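Side-chain contacts in 2-keto-3-deoxygluconate kinase (Thermotoga maritima, PDB 2AFB), which probably phosphorylates 2-keto-3-deoxygluconate, a step in sugar-acid breakdown: residues A46-A51 with G327-L332; L102-G105 with P110-V113; R182-T185 with K191-I194; T252-I257 with L321-P326. All coordinates share one frame; numbering follows the deposited sequence.

Contact 1: A46-A51 with G327-L332; sequences AEANVA and GDFVVL
OD2 of D328 accepts two bonds: one from a water, at 2.8 Å from OD2, and one involving the hydroxyl of Y100. The same water takes a hydrogen bond from ND2 of N49, 3.2 Å from the water oxygen, and so couples carboxylate to amide, which share no direct hydrogen bond; the two planes stand 85° apart. ND2 is further bonded to D292, while OD1 of D328 forms a salt bridge with R24. The other end of the amide works differently. With CG anti to the carbonyl carbon (chi1 -59°), OD1 of N49 turns back to accept a hydrogen bond from the backbone N of G45 and meets the edge of the F329 ring, 3.0 Å from CE1 and 3.1 Å from CD1. The ring edge is slightly electropositive, which suits an oxygen near its plane, and amide and ring lie 76° apart. N49 stands in the glycine-rich G-G-A-E-A-N sequence of the pfkB family, at the start of helix 46-56, and D292 belongs to the G-A-G-D sequence, so this amide ties two family motifs to the 327-332 loop. With an alanine here, G45 N and the F329 edge would probably lose their oxygen and the bridging water its amide donor. A second water joins the backbones, giving a hydrogen to N49 O at 2.8 Å and accepting from V330 N at 2.9 Å. At the ring itself, CB of A48 packs on CE1 of F329 at 4.2 Å, and the ring is further held by stacking on H79 and an edge-to-face meeting with F83.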
loop_
_atom_site.group_PDB
_atom_site.type_symbol
_atom_site.label_atom_id
_atom_site.label_comp_id
_atom_site.label_asym_id
_atom_site.label_seq_id
_atom_site.Cartn_x
_atom_site.Cartn_y
_atom_site.Cartn_z
ATOM N N ALA A 46 -25.181 6.687 -10.445
ATOM C CA ALA A 46 -26.245 5.729 -10.853
ATOM C C ALA A 46 -26.299 5.490 -12.378
ATOM O O ALA A 46 -26.104 4.357 -12.862
ATOM C CB ALA A 46 -27.612 6.224 -10.346
ATOM N N GLU A 47 -26.495 6.572 -13.121
ATOM C CA GLU A 47 -26.576 6.493 -14.582
ATOM C C GLU A 47 -25.231 6.253 -15.260
ATOM O O GLU A 47 -25.175 5.545 -16.276
ATOM C CB GLU A 47 -27.315 7.699 -15.179
ATOM C CG GLU A 47 -28.683 8.000 -14.506
ATOM C CD GLU A 47 -28.587 9.000 -13.339
ATOM O OE1 GLU A 47 -27.458 9.271 -12.813
ATOM O OE2 GLU A 47 -29.648 9.513 -12.952
ATOM N N ALA A 48 -24.132 6.698 -14.658
ATOM C CA ALA A 48 -22.812 6.344 -15.188
ATOM C C ALA A 48 -22.567 4.852 -15.074
ATOM O O ALA A 48 -22.024 4.248 -15.981
ATOM C CB ALA A 48 -21.656 7.139 -14.548
ATOM N N ASN A 49 -22.977 4.275 -13.960
ATOM C CA ASN A 49 -22.786 2.873 -13.700
ATOM C C ASN A 49 -23.577 2.007 -14.719
ATOM O O ASN A 49 -23.102 0.958 -15.193
ATOM C CB ASN A 49 -23.213 2.532 -12.281
ATOM C CG ASN A 49 -22.447 3.305 -11.176
ATOM O OD1 ASN A 49 -21.383 3.884 -11.391
ATOM N ND2 ASN A 49 -23.016 3.280 -9.969
ATOM N N VAL A 50 -24.743 2.484 -15.098
ATOM C CA VAL A 50 -25.577 1.818 -16.114
ATOM C C VAL A 50 -24.875 1.839 -17.461
ATOM O O VAL A 50 -24.789 0.819 -18.163
ATOM C CB VAL A 50 -26.981 2.471 -16.197
ATOM C CG1 VAL A 50 -27.805 1.857 -17.344
ATOM C CG2 VAL A 50 -27.689 2.313 -14.889
ATOM N N ALA A 51 -24.350 2.990 -17.828
ATOM C CA ALA A 51 -23.620 3.116 -19.078
ATOM C C ALA A 51 -22.425 2.151 -19.088
ATOM O O ALA A 51 -22.114 1.504 -20.094
ATOM C CB ALA A 51 -23.132 4.583 -19.271
ATOM N N GLY A 327 -15.683 -1.067 -6.226
ATOM C CA GLY A 327 -16.025 0.072 -7.060
ATOM C C GLY A 327 -17.484 0.138 -7.422
ATOM O O GLY A 327 -18.309 -0.579 -6.852
ATOM N N ASP A 328 -17.803 1.042 -8.353
ATOM C CA ASP A 328 -19.188 1.342 -8.708
ATOM C C ASP A 328 -19.596 0.624 -10.023
ATOM O O ASP A 328 -20.776 0.387 -10.279
ATOM C CB ASP A 328 -19.398 2.878 -8.873
ATOM C CG ASP A 328 -19.305 3.674 -7.570
ATOM O OD1 ASP A 328 -18.769 3.175 -6.589
ATOM O OD2 ASP A 328 -19.764 4.847 -7.526
ATOM N N PHE A 329 -18.621 0.316 -10.867
ATOM C CA PHE A 329 -18.888 -0.241 -12.184
ATOM C C PHE A 329 -18.693 -1.769 -12.115
ATOM O O PHE A 329 -17.829 -2.258 -11.395
ATOM C CB PHE A 329 -17.842 0.329 -13.164
ATOM C CG PHE A 329 -18.024 1.778 -13.564
ATOM C CD1 PHE A 329 -19.009 2.614 -13.016
ATOM C CD2 PHE A 329 -17.136 2.342 -14.482
ATOM C CE1 PHE A 329 -19.123 3.938 -13.412
ATOM C CE2 PHE A 329 -17.275 3.674 -14.887
ATOM C CZ PHE A 329 -18.282 4.456 -14.371
ATOM N N VAL A 330 -19.461 -2.525 -12.886
ATOM C CA VAL A 330 -19.192 -3.945 -13.064
ATOM C C VAL A 330 -17.948 -4.120 -13.936
ATOM O O VAL A 330 -17.635 -3.281 -14.799
ATOM C CB VAL A 330 -20.350 -4.728 -13.768
ATOM C CG1 VAL A 330 -21.631 -4.639 -12.980
ATOM C CG2 VAL A 330 -20.568 -4.267 -15.236
ATOM N N VAL A 331 -17.229 -5.198 -13.674
ATOM C CA VAL A 331 -16.253 -5.760 -14.598
ATOM C C VAL A 331 -16.793 -7.164 -14.814
ATOM O O VAL A 331 -16.630 -8.013 -13.941
ATOM C CB VAL A 331 -14.829 -5.823 -13.952
ATOM C CG1 VAL A 331 -13.841 -6.504 -14.822
ATOM C CG2 VAL A 331 -14.352 -4.436 -13.570
ATOM N N LEU A 332 -17.513 -7.376 -15.917
ATOM C CA LEU A 332 -18.214 -8.624 -16.162
ATOM C C LEU A 332 -18.284 -8.865 -17.652
ATOM O O LEU A 332 -18.335 -7.905 -18.435
ATOM C CB LEU A 332 -19.639 -8.539 -15.605
ATOM C CG LEU A 332 -19.810 -8.782 -14.104
ATOM C CD1 LEU A 332 -21.300 -8.712 -13.736
ATOM C CD2 LEU A 332 -19.198 -10.076 -13.673
HETATM O O HOH W 1 -21.906 -1.178 -13.825
HETATM O O HOH W 2 -22.512 5.135 -7.464
#

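Contact 2: L102-G105 with P110-V113; sequences LEIG and PSKV
E103 and K112 lie side by side and point the same way, on one face of the sheet, with OE1 of E103 resting 3.5 Å from CD of K112. The contact is with the aliphatic stem, not the charge: the lysine chain stays extended to CE and then bends (chi4 73°), leaving NZ 5.9 Å from OE1. The carboxylate instead forms a salt bridge with R32, which probably balances its charge, and takes a bond from the backbone N of I33, while water 3 links OE1 to P110 O. On the other face, L102 and V113 cross obliquely and touch through their methyls, CD1 of L102 lying 3.9 Å from CG2 of V113. These pairs alternate as expected for an antiparallel beta hairpin, strands 99-103 and 112-116, at one side of the four-stranded sheet that in this family forms the lid. E103 and K112 are its hydrogen-bonded pair, with E103 N 2.8 Å from K112 O and K112 N 2.9 Å from E103 O; L102 and V113 form the non-hydrogen-bonded pair. Beyond the strand ends, S111 continues the link by its side chain: with OG beside its own backbone N (chi1 -76°), the hydroxyl accepts a hydrogen bond from G105 N at 2.9 Å, nearly straight (168°). K112 also packs on E336 of a third subunit and P71 of a fourth.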
loop_
_atom_site.group_PDB
_atom_site.type_symbol
_atom_site.label_atom_id
_atom_site.label_comp_id
_atom_site.label_asym_id
_atom_site.label_seq_id
_atom_site.Cartn_x
_atom_site.Cartn_y
_atom_site.Cartn_z
ATOM N N LEU A 102 -17.126 7.281 1.113
ATOM C CA LEU A 102 -17.832 6.076 1.471
ATOM C C LEU A 102 -17.033 5.233 2.446
ATOM O O LEU A 102 -15.869 4.874 2.168
ATOM C CB LEU A 102 -18.108 5.263 0.207
ATOM C CG LEU A 102 -18.608 3.838 0.493
ATOM C CD1 LEU A 102 -20.058 3.933 0.897
ATOM C CD2 LEU A 102 -18.452 2.961 -0.799
ATOM N N GLU A 103 -17.655 4.915 3.589
ATOM C CA GLU A 103 -17.133 3.961 4.548
ATOM C C GLU A 103 -17.860 2.702 4.278
ATOM O O GLU A 103 -19.083 2.641 4.415
ATOM C CB GLU A 103 -17.417 4.339 5.977
ATOM C CG GLU A 103 -16.659 5.531 6.505
ATOM C CD GLU A 103 -17.019 5.872 7.970
ATOM O OE1 GLU A 103 -18.147 5.511 8.434
ATOM O OE2 GLU A 103 -16.184 6.530 8.638
ATOM N N ILE A 104 -17.118 1.672 3.913
ATOM C CA ILE A 104 -17.723 0.376 3.648
ATOM C C ILE A 104 -17.899 -0.382 4.979
ATOM O O ILE A 104 -16.911 -0.654 5.720
ATOM C CB ILE A 104 -16.880 -0.441 2.662
ATOM C CG1 ILE A 104 -16.786 0.338 1.346
ATOM C CG2 ILE A 104 -17.485 -1.823 2.458
ATOM C CD1 ILE A 104 -15.818 -0.257 0.380
ATOM N N GLY A 105 -19.154 -0.708 5.269
ATOM C CA GLY A 105 -19.483 -1.260 6.577
ATOM C C GLY A 105 -19.207 -2.777 6.666
ATOM O O GLY A 105 -18.772 -3.428 5.725
ATOM N N PRO A 110 -23.366 -0.314 9.449
ATOM C CA PRO A 110 -23.652 -0.052 8.041
ATOM C C PRO A 110 -22.618 0.788 7.302
ATOM O O PRO A 110 -21.800 1.479 7.907
ATOM C CB PRO A 110 -25.013 0.678 8.071
ATOM C CG PRO A 110 -25.172 1.169 9.416
ATOM C CD PRO A 110 -24.338 0.334 10.348
ATOM N N SER A 111 -22.663 0.700 5.984
ATOM C CA SER A 111 -21.883 1.590 5.123
ATOM C C SER A 111 -22.364 2.995 5.376
ATOM O O SER A 111 -23.506 3.188 5.749
ATOM C CB SER A 111 -22.014 1.211 3.642
ATOM O OG SER A 111 -21.218 0.045 3.418
ATOM N N LYS A 112 -21.487 3.972 5.256
ATOM C CA LYS A 112 -21.852 5.358 5.568
ATOM C C LYS A 112 -21.323 6.192 4.432
ATOM O O LYS A 112 -20.201 5.943 3.934
ATOM C CB LYS A 112 -21.267 5.793 6.915
ATOM C CG LYS A 112 -21.482 7.272 7.276
ATOM C CD LYS A 112 -20.923 7.608 8.663
ATOM C CE LYS A 112 -21.037 9.099 9.029
ATOM N NZ LYS A 112 -22.450 9.503 9.346
ATOM N N VAL A 113 -22.161 7.103 3.959
ATOM C CA VAL A 113 -21.805 8.023 2.903
ATOM C C VAL A 113 -21.827 9.434 3.490
ATOM O O VAL A 113 -22.768 9.824 4.141
ATOM C CB VAL A 113 -22.770 7.977 1.684
ATOM C CG1 VAL A 113 -22.216 8.885 0.556
ATOM C CG2 VAL A 113 -22.938 6.559 1.141
HETATM O O HOH W 3 -19.682 3.151 8.919
#

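Contact 3: R182-T185 with K191-I194; sequences RLWT and KVMI
Selenium takes the sulfur's place in M193, a selenomethionine, and approaches W184 at the edge of the six-membered ring: SE lies 5.4 Å from the centroid of that ring and 83° off its normal. This edge-on Met-aromatic contact belongs to a beta-alpha-beta crossover, in which the loop after strand 172-176 leads into helix 186-196 and the chain then returns to the parallel strand 202-205. T185 marks the helix start as N-cap, its OG1 bonded to the backbone N of E188, and the preceding W184 folds forward onto the second turn of that helix. The rotamer accounts for the reach: CG of W184 sits between its backbone N and carbonyl carbon, the crowded position (chi1 50°), which directs the benzo end of the indole at V192 and M193. There CH2 of W184 meets CG of M193 at 3.7 Å, and CZ3 of W184 meets CB of V192 at 3.6 Å; both carbons approach obliquely. The bend at chi2 (-73°) brings SE of M193 to 4.2 Å from CH2 of W184. P149 and P150 of a nearby loop also touch the indole, which is buried between loop and helix. A serine in place of W184 would probably open a gap between these prolines and the helix, and leave V192 and M193 without their aromatic partner. Both methyls of V192 sit at the ring corner: CG1 near the indole plane, 3.9 Å from CZ3 of W184, and CG2 3.8 Å from that same carbon.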
loop_
_atom_site.group_PDB
_atom_site.type_symbol
_atom_site.label_atom_id
_atom_site.label_comp_id
_atom_site.label_asym_id
_atom_site.label_seq_id
_atom_site.Cartn_x
_atom_site.Cartn_y
_atom_site.Cartn_z
ATOM N N ARG A 182 -32.465 12.297 1.260
ATOM C CA ARG A 182 -31.438 13.372 1.393
ATOM C C ARG A 182 -31.676 14.471 0.364
ATOM O O ARG A 182 -31.367 15.638 0.604
ATOM C CB ARG A 182 -30.002 12.837 1.226
ATOM N N LEU A 183 -32.265 14.108 -0.766
ATOM C CA LEU A 183 -32.325 15.019 -1.909
ATOM C C LEU A 183 -33.630 15.812 -2.003
ATOM O O LEU A 183 -33.634 16.950 -2.459
ATOM C CB LEU A 183 -32.055 14.225 -3.189
ATOM C CG LEU A 183 -30.593 13.796 -3.346
ATOM C CD1 LEU A 183 -30.450 12.800 -4.486
ATOM C CD2 LEU A 183 -29.679 15.018 -3.605
ATOM N N TRP A 184 -34.729 15.200 -1.596
ATOM C CA TRP A 184 -36.041 15.832 -1.636
ATOM C C TRP A 184 -37.075 15.052 -0.834
ATOM O O TRP A 184 -36.839 13.898 -0.477
ATOM C CB TRP A 184 -36.528 16.060 -3.075
ATOM C CG TRP A 184 -36.486 14.923 -4.045
ATOM C CD1 TRP A 184 -36.146 13.603 -3.812
ATOM C CD2 TRP A 184 -36.842 15.000 -5.414
ATOM N NE1 TRP A 184 -36.270 12.871 -4.968
ATOM C CE2 TRP A 184 -36.685 13.705 -5.971
ATOM C CE3 TRP A 184 -37.287 16.042 -6.240
ATOM C CZ2 TRP A 184 -36.947 13.428 -7.317
ATOM C CZ3 TRP A 184 -37.553 15.758 -7.593
ATOM C CH2 TRP A 184 -37.384 14.463 -8.110
ATOM N N THR A 185 -38.206 15.701 -0.557
ATOM C CA THR A 185 -39.314 15.065 0.128
ATOM C C THR A 185 -40.111 14.263 -0.871
ATOM O O THR A 185 -40.017 14.482 -2.081
ATOM C CB THR A 185 -40.230 16.079 0.843
ATOM O OG1 THR A 185 -40.926 16.896 -0.106
ATOM C CG2 THR A 185 -39.416 16.952 1.797
ATOM N N LYS A 191 -44.244 15.411 -7.144
ATOM C CA LYS A 191 -44.658 16.544 -7.979
ATOM C C LYS A 191 -43.872 16.537 -9.307
ATOM O O LYS A 191 -44.429 16.826 -10.345
ATOM C CB LYS A 191 -44.510 17.898 -7.242
ATOM C CG LYS A 191 -45.851 18.571 -6.790
ATOM C CD LYS A 191 -46.402 18.087 -5.401
ATOM C CE LYS A 191 -47.171 16.733 -5.458
ATOM N NZ LYS A 191 -46.910 15.844 -4.268
ATOM N N VAL A 192 -42.595 16.175 -9.251
ATOM C CA VAL A 192 -41.690 16.187 -10.405
ATOM C C VAL A 192 -41.682 14.886 -11.227
ATOM O O VAL A 192 -41.638 14.899 -12.464
ATOM C CB VAL A 192 -40.207 16.478 -9.935
ATOM C CG1 VAL A 192 -39.220 16.338 -11.093
ATOM C CG2 VAL A 192 -40.116 17.897 -9.318
HETATM N N MSE A 193 -41.699 13.756 -10.544
HETATM C CA MSE A 193 -41.499 12.493 -11.231
HETATM C C MSE A 193 -42.760 11.934 -11.888
HETATM O O MSE A 193 -42.678 11.195 -12.855
HETATM C CB MSE A 193 -40.956 11.494 -10.245
HETATM C CG MSE A 193 -39.601 11.923 -9.704
HETATM SE SE MSE A 193 -38.152 11.707 -11.120
HETATM C CE MSE A 193 -38.051 9.638 -11.191
ATOM N N ILE A 194 -43.922 12.239 -11.339
ATOM C CA ILE A 194 -45.157 11.661 -11.862
ATOM C C ILE A 194 -45.359 12.161 -13.275
ATOM O O ILE A 194 -45.529 11.345 -14.163
ATOM C CB ILE A 194 -46.362 11.868 -10.904
ATOM C CG1 ILE A 194 -46.310 10.774 -9.849
ATOM C CG2 ILE A 194 -47.719 11.831 -11.649
ATOM C CD1 ILE A 194 -47.032 11.066 -8.548
#

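Contact 4: T252-I257 with L321-P326; sequences TLRESI and LKHTIP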
loop_
_atom_site.group_PDB
_atom_site.type_symbol
_atom_site.label_atom_id
_atom_site.label_comp_id
_atom_site.label_asym_id
_atom_site.label_seq_id
_atom_site.Cartn_x
_atom_site.Cartn_y
_atom_site.Cartn_z
ATOM N N THR A 252 -36.280 -4.666 -7.598
ATOM C CA THR A 252 -35.205 -5.313 -6.850
ATOM C C THR A 252 -35.729 -5.685 -5.468
ATOM O O THR A 252 -36.539 -4.991 -4.889
ATOM C CB THR A 252 -33.977 -4.434 -6.711
ATOM O OG1 THR A 252 -34.333 -3.162 -6.145
ATOM C CG2 THR A 252 -33.313 -4.190 -8.036
ATOM N N LEU A 253 -35.221 -6.789 -4.940
ATOM C CA LEU A 253 -35.666 -7.319 -3.651
ATOM C C LEU A 253 -34.435 -7.681 -2.742
ATOM O O LEU A 253 -33.911 -8.790 -2.769
ATOM C CB LEU A 253 -36.563 -8.510 -3.904
ATOM C CG LEU A 253 -37.608 -8.434 -5.078
ATOM C CD1 LEU A 253 -38.039 -9.815 -5.598
ATOM C CD2 LEU A 253 -38.825 -7.698 -4.638
ATOM N N ARG A 254 -34.018 -6.713 -1.940
ATOM C CA ARG A 254 -32.893 -6.849 -1.028
ATOM C C ARG A 254 -33.396 -7.180 0.348
ATOM O O ARG A 254 -34.280 -6.490 0.850
ATOM C CB ARG A 254 -32.161 -5.531 -0.924
ATOM C CG ARG A 254 -30.895 -5.622 -0.120
ATOM C CD ARG A 254 -30.170 -4.275 -0.042
ATOM N NE ARG A 254 -29.537 -3.842 -1.297
ATOM C CZ ARG A 254 -28.438 -4.375 -1.875
ATOM N NH1 ARG A 254 -27.812 -5.462 -1.376
ATOM N NH2 ARG A 254 -27.964 -3.819 -2.997
ATOM N N GLU A 255 -32.812 -8.197 0.982
ATOM C CA GLU A 255 -33.098 -8.486 2.383
ATOM C C GLU A 255 -31.809 -8.263 3.146
ATOM O O GLU A 255 -30.877 -9.058 3.048
ATOM C CB GLU A 255 -33.597 -9.911 2.562
ATOM C CG GLU A 255 -34.615 -10.338 1.527
ATOM C CD GLU A 255 -34.899 -11.843 1.547
ATOM O OE1 GLU A 255 -34.811 -12.440 2.660
ATOM O OE2 GLU A 255 -35.200 -12.397 0.449
ATOM N N SER A 256 -31.762 -7.162 3.894
ATOM C CA SER A 256 -30.510 -6.665 4.458
ATOM C C SER A 256 -30.223 -7.250 5.847
ATOM O O SER A 256 -30.364 -6.572 6.854
ATOM C CB SER A 256 -30.499 -5.128 4.457
ATOM O OG SER A 256 -29.183 -4.630 4.249
ATOM N N ILE A 257 -29.773 -8.499 5.865
ATOM C CA ILE A 257 -29.393 -9.202 7.104
ATOM C C ILE A 257 -28.302 -8.459 7.940
ATOM O O ILE A 257 -28.439 -8.331 9.172
ATOM C CB ILE A 257 -28.897 -10.678 6.830
ATOM C CG1 ILE A 257 -29.875 -11.471 5.930
ATOM C CG2 ILE A 257 -28.649 -11.418 8.153
ATOM C CD1 ILE A 257 -31.368 -11.297 6.279
ATOM N N LEU A 321 -23.539 -10.453 -8.894
ATOM C CA LEU A 321 -22.093 -10.404 -9.140
ATOM C C LEU A 321 -21.492 -9.034 -8.866
ATOM O O LEU A 321 -20.390 -8.944 -8.314
ATOM C CB LEU A 321 -21.745 -10.885 -10.546
ATOM C CG LEU A 321 -21.917 -12.399 -10.806
ATOM C CD1 LEU A 321 -21.933 -12.713 -12.282
ATOM C CD2 LEU A 321 -20.814 -13.221 -10.153
ATOM N N LYS A 322 -22.193 -7.960 -9.190
ATOM C CA LYS A 322 -21.673 -6.634 -8.873
ATOM C C LYS A 322 -21.310 -6.554 -7.374
ATOM O O LYS A 322 -20.304 -5.966 -7.024
ATOM C CB LYS A 322 -22.683 -5.509 -9.246
ATOM C CG LYS A 322 -22.264 -4.077 -8.872
ATOM C CD LYS A 322 -20.843 -3.717 -9.311
ATOM C CE LYS A 322 -20.163 -2.634 -8.458
ATOM N NZ LYS A 322 -19.794 -2.946 -7.023
ATOM N N HIS A 323 -22.093 -7.191 -6.506
ATOM C CA HIS A 323 -21.861 -7.111 -5.053
ATOM C C HIS A 323 -20.444 -7.608 -4.700
ATOM O O HIS A 323 -19.957 -7.339 -3.590
ATOM C CB HIS A 323 -22.840 -7.956 -4.268
ATOM C CG HIS A 323 -24.228 -7.400 -4.142
ATOM N ND1 HIS A 323 -25.177 -7.499 -5.147
ATOM C CD2 HIS A 323 -24.856 -6.840 -3.087
ATOM C CE1 HIS A 323 -26.322 -7.006 -4.715
ATOM N NE2 HIS A 323 -26.149 -6.571 -3.478
ATOM N N THR A 324 -19.794 -8.327 -5.639
ATOM C CA THR A 324 -18.480 -8.992 -5.418
ATOM C C THR A 324 -17.292 -8.199 -5.938
ATOM O O THR A 324 -16.123 -8.617 -5.748
ATOM C CB THR A 324 -18.409 -10.423 -6.088
ATOM O OG1 THR A 324 -18.409 -10.294 -7.510
ATOM C CG2 THR A 324 -19.635 -11.260 -5.692
ATOM N N ILE A 325 -17.596 -7.107 -6.617
ATOM C CA ILE A 325 -16.611 -6.309 -7.381
ATOM C C ILE A 325 -16.436 -4.915 -6.746
ATOM O O ILE A 325 -17.411 -4.160 -6.702
ATOM C CB ILE A 325 -17.077 -6.195 -8.841
ATOM C CG1 ILE A 325 -17.118 -7.577 -9.482
ATOM C CG2 ILE A 325 -16.175 -5.364 -9.737
ATOM C CD1 ILE A 325 -17.848 -7.533 -10.788
ATOM N N PRO A 326 -15.196 -4.598 -6.249
ATOM C CA PRO A 326 -14.843 -3.288 -5.707
ATOM C C PRO A 326 -15.115 -2.170 -6.714
ATOM O O PRO A 326 -14.923 -2.357 -7.905
ATOM C CB PRO A 326 -13.335 -3.397 -5.428
ATOM C CG PRO A 326 -13.072 -4.873 -5.250
ATOM C CD PRO A 326 -14.042 -5.537 -6.191
#
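The guanidinium of R254 and the imidazole of H323 meet edge to edge, with their planes 59° apart. NH1 of R254 lies in the imidazole plane, only 3° out of it, and donates to NE2 of H323 at 2.9 Å; NH2 of R254 adds a weak bond to that nitrogen at 3.3 Å. NE2 is thus shared by two N-H groups of one arginine. The ring's other nitrogen, ND1, is bonded to S319 O, a pairing consistent with a neutral histidine whose proton sits on ND1. W264 meets the imidazole edge-to-face, and NH1 also bonds N262. The contact joins strand 248-255 of the large mixed sheet to the C-terminal end of helix 308-322, where a type I turn from K322 to I325 leads the chain away; I325 N to K322 O, at 3.0 Å, closes that turn. R254 reaches across because its chain, with CG anti to the backbone N (chi1 -174°), runs extended through chi2 and then bends at chi3. Within the turn, K322 curls back to give a hydrogen bond from NZ to I325 O at 2.7 Å, and NZ also serves V288 O. The carbonyl of T324 bonds R109 of a second subunit.

How the contacts relate
Segments 321-326 and 327-332 follow directly on each other, and contact 4 is nested inside the loop closed by contact 1, their centres about 14 Å apart; K322 NZ reaches G327 O at 2.8 Å, and I325 CD1 packs on V331 O. Both contacts touch a second subunit. N49 of contact 1 bonds D292 of the G-A-G-D sequence, which in pfkB kinases lies at the phosphoryl-transfer site, so contact 1 probably lies near the active site; contact 4 borders the same helix 290-304 through A290. Contact 2, in the lid sheet, lies about 18 Å from contact 1 between centres, and contact 3, in a crossover, about 24 Å from contact 1 and about 25 Å from contact 4.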